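Succinate dehydrogenase subunit A (Mycolicibacterium smegmatis MC2 51, PDB 6LUM) probably oxidises succinate to fumarate as the FAD-carrying flavoprotein subunit of a trimeric, membrane-anchored respiratory complex, passing the electrons on to subunit B. Local coordinates at residues T44-G50 with A136-H141; I112-F117 with P128-Y134. One frame throughout, in Å; residues are numbered along the deposited sequence.

Contact 1 (T44-G50 with A136-H141). With FAD (flavin-adenine dinucleotide), chain Y.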
loop_
_atom_site.group_PDB
_atom_site.type_symbol
_atom_site.label_atom_id
_atom_site.label_comp_id
_atom_site.label_asym_id
_atom_site.label_seq_id
_atom_site.Cartn_x
_atom_site.Cartn_y
_atom_site.Cartn_z
ATOM N N THR D 44 -27.721 9.608 21.103
ATOM C CA THR D 44 -28.140 9.786 19.720
ATOM C C THR D 44 -28.689 8.490 19.158
ATOM O O THR D 44 -29.719 8.486 18.484
ATOM C CB THR D 44 -26.975 10.270 18.870
ATOM O OG1 THR D 44 -26.459 11.474 19.422
ATOM C CG2 THR D 44 -27.425 10.544 17.478
ATOM N N GLY D 45 -28.035 7.374 19.462
ATOM C CA GLY D 45 -28.491 6.089 18.985
ATOM C C GLY D 45 -29.869 5.702 19.458
ATOM O O GLY D 45 -30.424 4.728 18.945
ATOM N N ALA D 46 -30.437 6.422 20.407
ATOM C CA ALA D 46 -31.780 6.119 20.861
ATOM C C ALA D 46 -32.837 6.789 20.015
ATOM O O ALA D 46 -34.022 6.631 20.300
ATOM C CB ALA D 46 -31.960 6.536 22.313
ATOM N N ALA D 47 -32.431 7.524 18.986
ATOM C CA ALA D 47 -33.348 8.283 18.153
ATOM C C ALA D 47 -33.952 7.397 17.075
ATOM O O ALA D 47 -33.231 6.715 16.344
ATOM C CB ALA D 47 -32.613 9.452 17.516
ATOM N N GLN D 48 -35.277 7.423 16.967
ATOM C CA GLN D 48 -36.007 6.603 16.012
ATOM C C GLN D 48 -36.650 7.412 14.898
ATOM O O GLN D 48 -36.685 6.959 13.754
ATOM C CB GLN D 48 -37.076 5.791 16.743
ATOM C CG GLN D 48 -36.526 4.583 17.442
ATOM C CD GLN D 48 -37.602 3.638 17.886
ATOM O OE1 GLN D 48 -37.462 2.428 17.770
ATOM N NE2 GLN D 48 -38.689 4.184 18.399
ATOM N N GLY D 49 -37.169 8.593 15.201
ATOM C CA GLY D 49 -37.756 9.436 14.178
ATOM C C GLY D 49 -36.749 9.814 13.112
ATOM O O GLY D 49 -35.543 9.632 13.244
ATOM N N GLY D 50 -37.268 10.357 12.020
ATOM C CA GLY D 50 -36.445 10.686 10.881
ATOM C C GLY D 50 -35.596 11.920 11.107
ATOM O O GLY D 50 -35.512 12.475 12.202
ATOM N N ALA D 136 -34.759 3.432 8.959
ATOM C CA ALA D 136 -35.564 2.306 9.393
ATOM C C ALA D 136 -36.351 2.788 10.591
ATOM O O ALA D 136 -36.559 3.990 10.757
ATOM C CB ALA D 136 -34.710 1.093 9.738
ATOM N N ASP D 137 -36.825 1.867 11.412
ATOM C CA ASP D 137 -37.217 2.242 12.761
ATOM C C ASP D 137 -36.019 2.700 13.592
ATOM O O ASP D 137 -36.164 2.960 14.786
ATOM C CB ASP D 137 -37.908 1.072 13.454
ATOM C CG ASP D 137 -38.811 1.520 14.573
ATOM O OD1 ASP D 137 -39.514 2.536 14.390
ATOM O OD2 ASP D 137 -38.819 0.863 15.633
ATOM N N ARG D 138 -34.825 2.786 12.990
ATOM C CA ARG D 138 -33.597 3.136 13.704
ATOM C C ARG D 138 -32.806 4.161 12.889
ATOM O O ARG D 138 -31.904 3.835 12.130
ATOM C CB ARG D 138 -32.770 1.890 13.969
ATOM C CG ARG D 138 -32.490 1.105 12.714
ATOM C CD ARG D 138 -32.023 -0.292 12.952
ATOM N NE ARG D 138 -32.017 -1.009 11.688
ATOM C CZ ARG D 138 -33.072 -1.624 11.172
ATOM N NH1 ARG D 138 -34.223 -1.627 11.826
ATOM N NH2 ARG D 138 -32.971 -2.241 10.007
ATOM N N THR D 139 -33.102 5.438 13.074
ATOM C CA THR D 139 -32.354 6.432 12.319
ATOM C C THR D 139 -31.133 6.940 13.067
ATOM O O THR D 139 -30.053 7.065 12.477
ATOM C CB THR D 139 -33.251 7.606 11.962
ATOM O OG1 THR D 139 -34.518 7.112 11.523
ATOM C CG2 THR D 139 -32.625 8.413 10.863
ATOM N N GLY D 140 -31.286 7.257 14.352
ATOM C CA GLY D 140 -30.155 7.740 15.115
ATOM C C GLY D 140 -29.061 6.710 15.226
ATOM O O GLY D 140 -27.881 7.049 15.231
ATOM N N HIS D 141 -29.435 5.440 15.304
ATOM C CA HIS D 141 -28.443 4.381 15.372
ATOM C C HIS D 141 -27.607 4.335 14.106
ATOM O O HIS D 141 -26.389 4.165 14.168
ATOM C CB HIS D 141 -29.144 3.056 15.622
ATOM C CG HIS D 141 -28.274 1.861 15.414
ATOM N ND1 HIS D 141 -27.137 1.630 16.154
ATOM C CD2 HIS D 141 -28.386 0.820 14.557
ATOM C CE1 HIS D 141 -26.576 0.505 15.747
ATOM N NE2 HIS D 141 -27.313 -0.004 14.780
HETATM P PA FAD Y . -25.566 12.841 23.002
HETATM O O1A FAD Y . -25.695 11.948 21.792
HETATM O O2A FAD Y . -26.778 13.139 23.852
HETATM O O5B FAD Y . -24.420 12.234 23.956
HETATM C C5B FAD Y . -23.433 13.083 24.539
HETATM C C4B FAD Y . -22.056 12.464 24.348
HETATM O O4B FAD Y . -21.067 13.270 24.993
HETATM C C3B FAD Y . -21.989 11.069 24.952
HETATM O O3B FAD Y . -21.796 10.101 23.911
HETATM C C2B FAD Y . -20.842 11.096 25.953
HETATM O O2B FAD Y . -19.817 10.142 25.650
HETATM C C1B FAD Y . -20.266 12.503 25.898
HETATM N N9A FAD Y . -20.302 13.114 27.250
HETATM C C8A FAD Y . -21.403 13.564 27.882
HETATM N N7A FAD Y . -21.094 14.065 29.106
HETATM C C5A FAD Y . -19.764 13.937 29.272
HETATM C C6A FAD Y . -18.784 14.262 30.334
HETATM N N6A FAD Y . -19.173 14.841 31.495
HETATM N N1A FAD Y . -17.486 13.962 30.104
HETATM C C2A FAD Y . -17.085 13.386 28.956
HETATM N N3A FAD Y . -17.919 13.064 27.951
HETATM C C4A FAD Y . -19.248 13.309 28.046
HETATM N N1 FAD Y . -34.068 13.877 18.127
HETATM C C2 FAD Y . -34.561 13.860 16.863
HETATM O O2 FAD Y . -34.268 14.802 16.094
HETATM N N3 FAD Y . -35.350 12.874 16.402
HETATM C C4 FAD Y . -35.707 11.831 17.162
HETATM O O4 FAD Y . -36.443 10.929 16.706
HETATM C C4X FAD Y . -35.212 11.772 18.558
HETATM N N5 FAD Y . -35.527 10.755 19.390
HETATM C C5X FAD Y . -35.059 10.729 20.660
HETATM C C6 FAD Y . -35.396 9.672 21.498
HETATM C C7 FAD Y . -34.919 9.637 22.803
HETATM C C7M FAD Y . -35.287 8.491 23.708
HETATM C C8 FAD Y . -34.048 10.731 23.307
HETATM C C8M FAD Y . -33.533 10.691 24.722
HETATM C C9 FAD Y . -33.708 11.790 22.474
HETATM C C9A FAD Y . -34.184 11.824 21.168
HETATM N N10 FAD Y . -33.844 12.894 20.317
HETATM C C10 FAD Y . -34.348 12.889 19.003
HETATM C "C1'" FAD Y . -32.987 13.985 20.788
HETATM C "C2'" FAD Y . -31.684 13.987 19.997
HETATM O "O2'" FAD Y . -31.196 12.646 19.876
HETATM C "C3'" FAD Y . -30.631 14.851 20.680
HETATM O "O3'" FAD Y . -30.851 16.226 20.346
HETATM C "C4'" FAD Y . -29.227 14.442 20.249
HETATM O "O4'" FAD Y . -29.122 13.014 20.265
HETATM C "C5'" FAD Y . -28.173 15.039 21.175
HETATM O "O5'" FAD Y . -26.957 14.304 21.049
HETATM P P FAD Y . -25.536 15.030 21.263
HETATM O O1P FAD Y . -24.669 14.734 20.063
HETATM O O2P FAD Y . -25.792 16.460 21.674
HETATM O O3P FAD Y . -24.928 14.242 22.530
#
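A cofactor loop can be held by the start of a helix on the side facing away from the cofactor, and residues 136-141 do this for the flavin loop 44-50. At the approach to the helix, the carboxylate of Asp137 swings toward the side chain of Gln48, while the CA-to-CB bond of Arg138 points away from the loop and its guanidinium reaches subunit B, where the side chain packs on Lys173 and forms a weak, long ion pair with Asp169. At Thr139, OG1 donates to Gln48 O at 3.1 Å. Gly140 follows with the main backbone tie, its N donating to Ala47 O at 2.8 Å with an N-H...O angle of 149°. Its CA also lies 3.5 Å from Thr44 O in a CA-H...O contact, and a side chain here would collide with Thr44 O and Ala47 CB. His141 completes the approach, with its CA 4.0 Å from that of Gly45. Across the loop lies FAD: Thr44 N and OG1 donate to FAD O1A at 3.2 and 2.5 Å, Ala47 CA stands 3.5 Å from FAD N5, and Gly49 N makes a weak bond to FAD O4 at 2.9 Å. The carbonyls of Ala47 and Gln48 are thus tied to the helix start, while Thr44 binds the diphosphate and Gly49 weakly bonds the isoalloxazine.

Contact 2 (I112-F117 with P128-Y134); sequences IDQRRF and PVRRACY
Two short, weakly bonded strands, about 114-115 and 132-133, pair antiparallel, while the end-to-end directions of 112-117 and 128-134 lie 126° apart. The backbone is extended from Ile112 to Phe117; in the partner, Arg130 takes a left-handed conformation (phi/psi 59/67) and Arg131 is near helical (-91/-39). The pairing rests on Arg115 and Ala132, a hydrogen-bonded pair, CA to CA 5.3 Å: Arg115 N donates to Ala132 O at 2.9 Å, and Ala132 N to Arg115 O at 3.0 Å. Arg115 O also accepts a CA-H...O contact from Arg130 CA at 3.5 Å. Between side chains, Tyr134 OH donates to Asp113 OD2 at 2.9 Å. Since Arg131 and Ala132 both face Arg115, this is a classic beta bulge. Strand 132-133 is the middle of a small three-stranded antiparallel sheet in the FAD-binding region, with strand 51-52 along its other edge; Arg131, its CA-to-CB bond directed away from 112-117, forms a salt bridge with Asp61. Among aromatic contacts, the extended Arg115 side chain (chi1 p, then t, t) lies over one face of the Tyr134 ring (chi1 p, chi2 -67°), with Arg115 CD 3.9 Å from the centroid as a CH-pi contact and Arg115 CZ 4.4 Å from it in an off-centre cation-pi interaction. Between charged groups, the guanidinium of Arg116 is sandwiched by Pro128 CB and the guanidinium of Arg130; Arg116 NH2 and Arg130 NH1, 3.0 Å apart, are both donors, a like-charge contact and not a hydrogen bond, and Arg130 also has a weak, long ion pair with Glu59. Apolar packing pairs Ile112 CG2 with Cys133 SG at 3.9 Å and Phe117 CB with Ala132 CB at 4.1 Å.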
loop_
_atom_site.group_PDB
_atom_site.type_symbol
_atom_site.label_atom_id
_atom_site.label_comp_id
_atom_site.label_asym_id
_atom_site.label_seq_id
_atom_site.Cartn_x
_atom_site.Cartn_y
_atom_site.Cartn_z
ATOM N N ILE D 112 -33.651 8.769 -2.387
ATOM C CA ILE D 112 -33.907 8.727 -0.942
ATOM C C ILE D 112 -35.408 8.825 -0.724
ATOM O O ILE D 112 -36.060 9.727 -1.253
ATOM C CB ILE D 112 -33.204 9.850 -0.151
ATOM C CG1 ILE D 112 -31.719 9.579 0.075
ATOM C CG2 ILE D 112 -33.868 10.042 1.187
ATOM C CD1 ILE D 112 -30.958 10.763 0.597
ATOM N N ASP D 113 -35.960 7.942 0.090
ATOM C CA ASP D 113 -37.378 7.993 0.393
ATOM C C ASP D 113 -37.618 8.918 1.572
ATOM O O ASP D 113 -36.785 9.034 2.471
ATOM C CB ASP D 113 -37.915 6.599 0.702
ATOM C CG ASP D 113 -39.418 6.572 0.831
ATOM O OD1 ASP D 113 -40.065 7.543 0.398
ATOM O OD2 ASP D 113 -39.954 5.582 1.366
ATOM N N GLN D 114 -38.767 9.585 1.559
ATOM C CA GLN D 114 -39.136 10.523 2.605
ATOM C C GLN D 114 -40.540 10.213 3.087
ATOM O O GLN D 114 -41.312 9.534 2.410
ATOM C CB GLN D 114 -39.059 11.960 2.109
ATOM C CG GLN D 114 -37.833 12.232 1.298
ATOM C CD GLN D 114 -37.442 13.674 1.334
ATOM O OE1 GLN D 114 -38.208 14.520 1.784
ATOM N NE2 GLN D 114 -36.244 13.971 0.867
ATOM N N ARG D 115 -40.869 10.711 4.274
ATOM C CA ARG D 115 -42.183 10.471 4.842
ATOM C C ARG D 115 -42.637 11.692 5.624
ATOM O O ARG D 115 -41.839 12.567 5.971
ATOM C CB ARG D 115 -42.191 9.239 5.745
ATOM C CG ARG D 115 -41.500 9.450 7.065
ATOM C CD ARG D 115 -41.238 8.131 7.765
ATOM N NE ARG D 115 -40.759 8.334 9.129
ATOM C CZ ARG D 115 -40.152 7.402 9.852
ATOM N NH1 ARG D 115 -39.944 6.196 9.346
ATOM N NH2 ARG D 115 -39.752 7.678 11.082
ATOM N N ARG D 116 -43.938 11.736 5.890
ATOM C CA ARG D 116 -44.538 12.857 6.593
ATOM C C ARG D 116 -44.380 12.688 8.093
ATOM O O ARG D 116 -44.284 11.571 8.607
ATOM C CB ARG D 116 -46.019 12.988 6.244
ATOM C CG ARG D 116 -46.856 11.808 6.676
ATOM C CD ARG D 116 -48.316 12.032 6.354
ATOM N NE ARG D 116 -48.487 12.771 5.110
ATOM C CZ ARG D 116 -49.666 13.036 4.556
ATOM N NH1 ARG D 116 -50.783 12.621 5.138
ATOM N NH2 ARG D 116 -49.729 13.719 3.420
ATOM N N PHE D 117 -44.361 13.812 8.801
ATOM C CA PHE D 117 -44.052 13.786 10.218
ATOM C C PHE D 117 -44.616 15.025 10.891
ATOM O O PHE D 117 -44.475 16.133 10.375
ATOM C CB PHE D 117 -42.539 13.710 10.447
ATOM C CG PHE D 117 -42.155 13.552 11.881
ATOM C CD1 PHE D 117 -42.023 12.297 12.439
ATOM C CD2 PHE D 117 -41.940 14.657 12.677
ATOM C CE1 PHE D 117 -41.680 12.149 13.757
ATOM C CE2 PHE D 117 -41.601 14.514 13.994
ATOM C CZ PHE D 117 -41.468 13.258 14.538
ATOM N N PRO D 128 -49.592 18.462 4.981
ATOM C CA PRO D 128 -48.317 17.754 5.139
ATOM C C PRO D 128 -47.443 17.891 3.901
ATOM O O PRO D 128 -47.912 18.203 2.805
ATOM C CB PRO D 128 -48.748 16.304 5.360
ATOM C CG PRO D 128 -50.077 16.425 6.008
ATOM C CD PRO D 128 -50.732 17.635 5.410
ATOM N N VAL D 129 -46.145 17.665 4.086
ATOM C CA VAL D 129 -45.184 17.968 3.032
ATOM C C VAL D 129 -44.206 16.818 2.812
ATOM O O VAL D 129 -43.499 16.782 1.800
ATOM C CB VAL D 129 -44.450 19.281 3.353
ATOM C CG1 VAL D 129 -43.651 19.140 4.614
ATOM C CG2 VAL D 129 -43.566 19.714 2.198
ATOM N N ARG D 130 -44.170 15.857 3.739
ATOM C CA ARG D 130 -43.312 14.677 3.619
ATOM C C ARG D 130 -41.837 15.076 3.500
ATOM O O ARG D 130 -41.194 14.908 2.465
ATOM C CB ARG D 130 -43.733 13.805 2.431
ATOM C CG ARG D 130 -44.939 12.949 2.703
ATOM C CD ARG D 130 -45.142 11.919 1.610
ATOM N NE ARG D 130 -46.067 10.874 2.035
ATOM C CZ ARG D 130 -47.389 11.013 2.054
ATOM N NH1 ARG D 130 -47.945 12.153 1.666
ATOM N NH2 ARG D 130 -48.156 10.011 2.459
ATOM N N ARG D 131 -41.325 15.632 4.596
ATOM C CA ARG D 131 -39.936 16.067 4.646
ATOM C C ARG D 131 -38.983 14.998 5.161
ATOM O O ARG D 131 -37.868 14.874 4.646
ATOM C CB ARG D 131 -39.803 17.299 5.535
ATOM C CG ARG D 131 -40.097 18.578 4.835
ATOM C CD ARG D 131 -39.337 19.716 5.440
ATOM N NE ARG D 131 -39.661 20.948 4.745
ATOM C CZ ARG D 131 -40.738 21.674 4.999
ATOM N NH1 ARG D 131 -41.587 21.294 5.941
ATOM N NH2 ARG D 131 -40.966 22.781 4.313
ATOM N N ALA D 132 -39.398 14.226 6.164
ATOM C CA ALA D 132 -38.449 13.516 7.016
ATOM C C ALA D 132 -37.820 12.340 6.286
ATOM O O ALA D 132 -38.522 11.417 5.868
ATOM C CB ALA D 132 -39.146 13.037 8.282
ATOM N N CYS D 133 -36.501 12.385 6.115
ATOM C CA CYS D 133 -35.754 11.214 5.703
ATOM C C CYS D 133 -35.688 10.219 6.856
ATOM O O CYS D 133 -35.965 10.545 8.010
ATOM C CB CYS D 133 -34.344 11.605 5.283
ATOM S SG CYS D 133 -34.270 12.763 3.936
ATOM N N TYR D 134 -35.300 8.993 6.541
ATOM C CA TYR D 134 -35.197 7.968 7.569
ATOM C C TYR D 134 -34.399 6.811 6.999
ATOM O O TYR D 134 -34.132 6.744 5.798
ATOM C CB TYR D 134 -36.571 7.508 8.061
ATOM C CG TYR D 134 -37.442 6.855 7.019
ATOM C CD1 TYR D 134 -37.933 7.572 5.946
ATOM C CD2 TYR D 134 -37.790 5.522 7.121
ATOM C CE1 TYR D 134 -38.728 6.977 4.999
ATOM C CE2 TYR D 134 -38.589 4.921 6.179
ATOM C CZ TYR D 134 -39.054 5.652 5.121
ATOM O OH TYR D 134 -39.851 5.050 4.181
#

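Overall arrangement
Contacts 1 and 2 adjoin, their centres about 14 Å apart, and a short loop leads from strand 132-133 of contact 2 into helix 139-153 of contact 1. Strand 51-52, next after the flavin loop, pairs with strand 132-133, so one small sheet connects both sites. Contact 1 is nearer the chain centre (about 17 Å against 24 Å), more buried, and has small residues at its middle, with one backbone bond and one from the Thr139 hydroxyl, beside FAD. Contact 2 buries more area, 731 against 369 Å², and adds to a short strand pairing the side chains of arginines and a tyrosine; its Arg116 and Pro128 are exposed. The two meet in packing: Arg115 NH2 comes within 3.8 Å of Gly50 N.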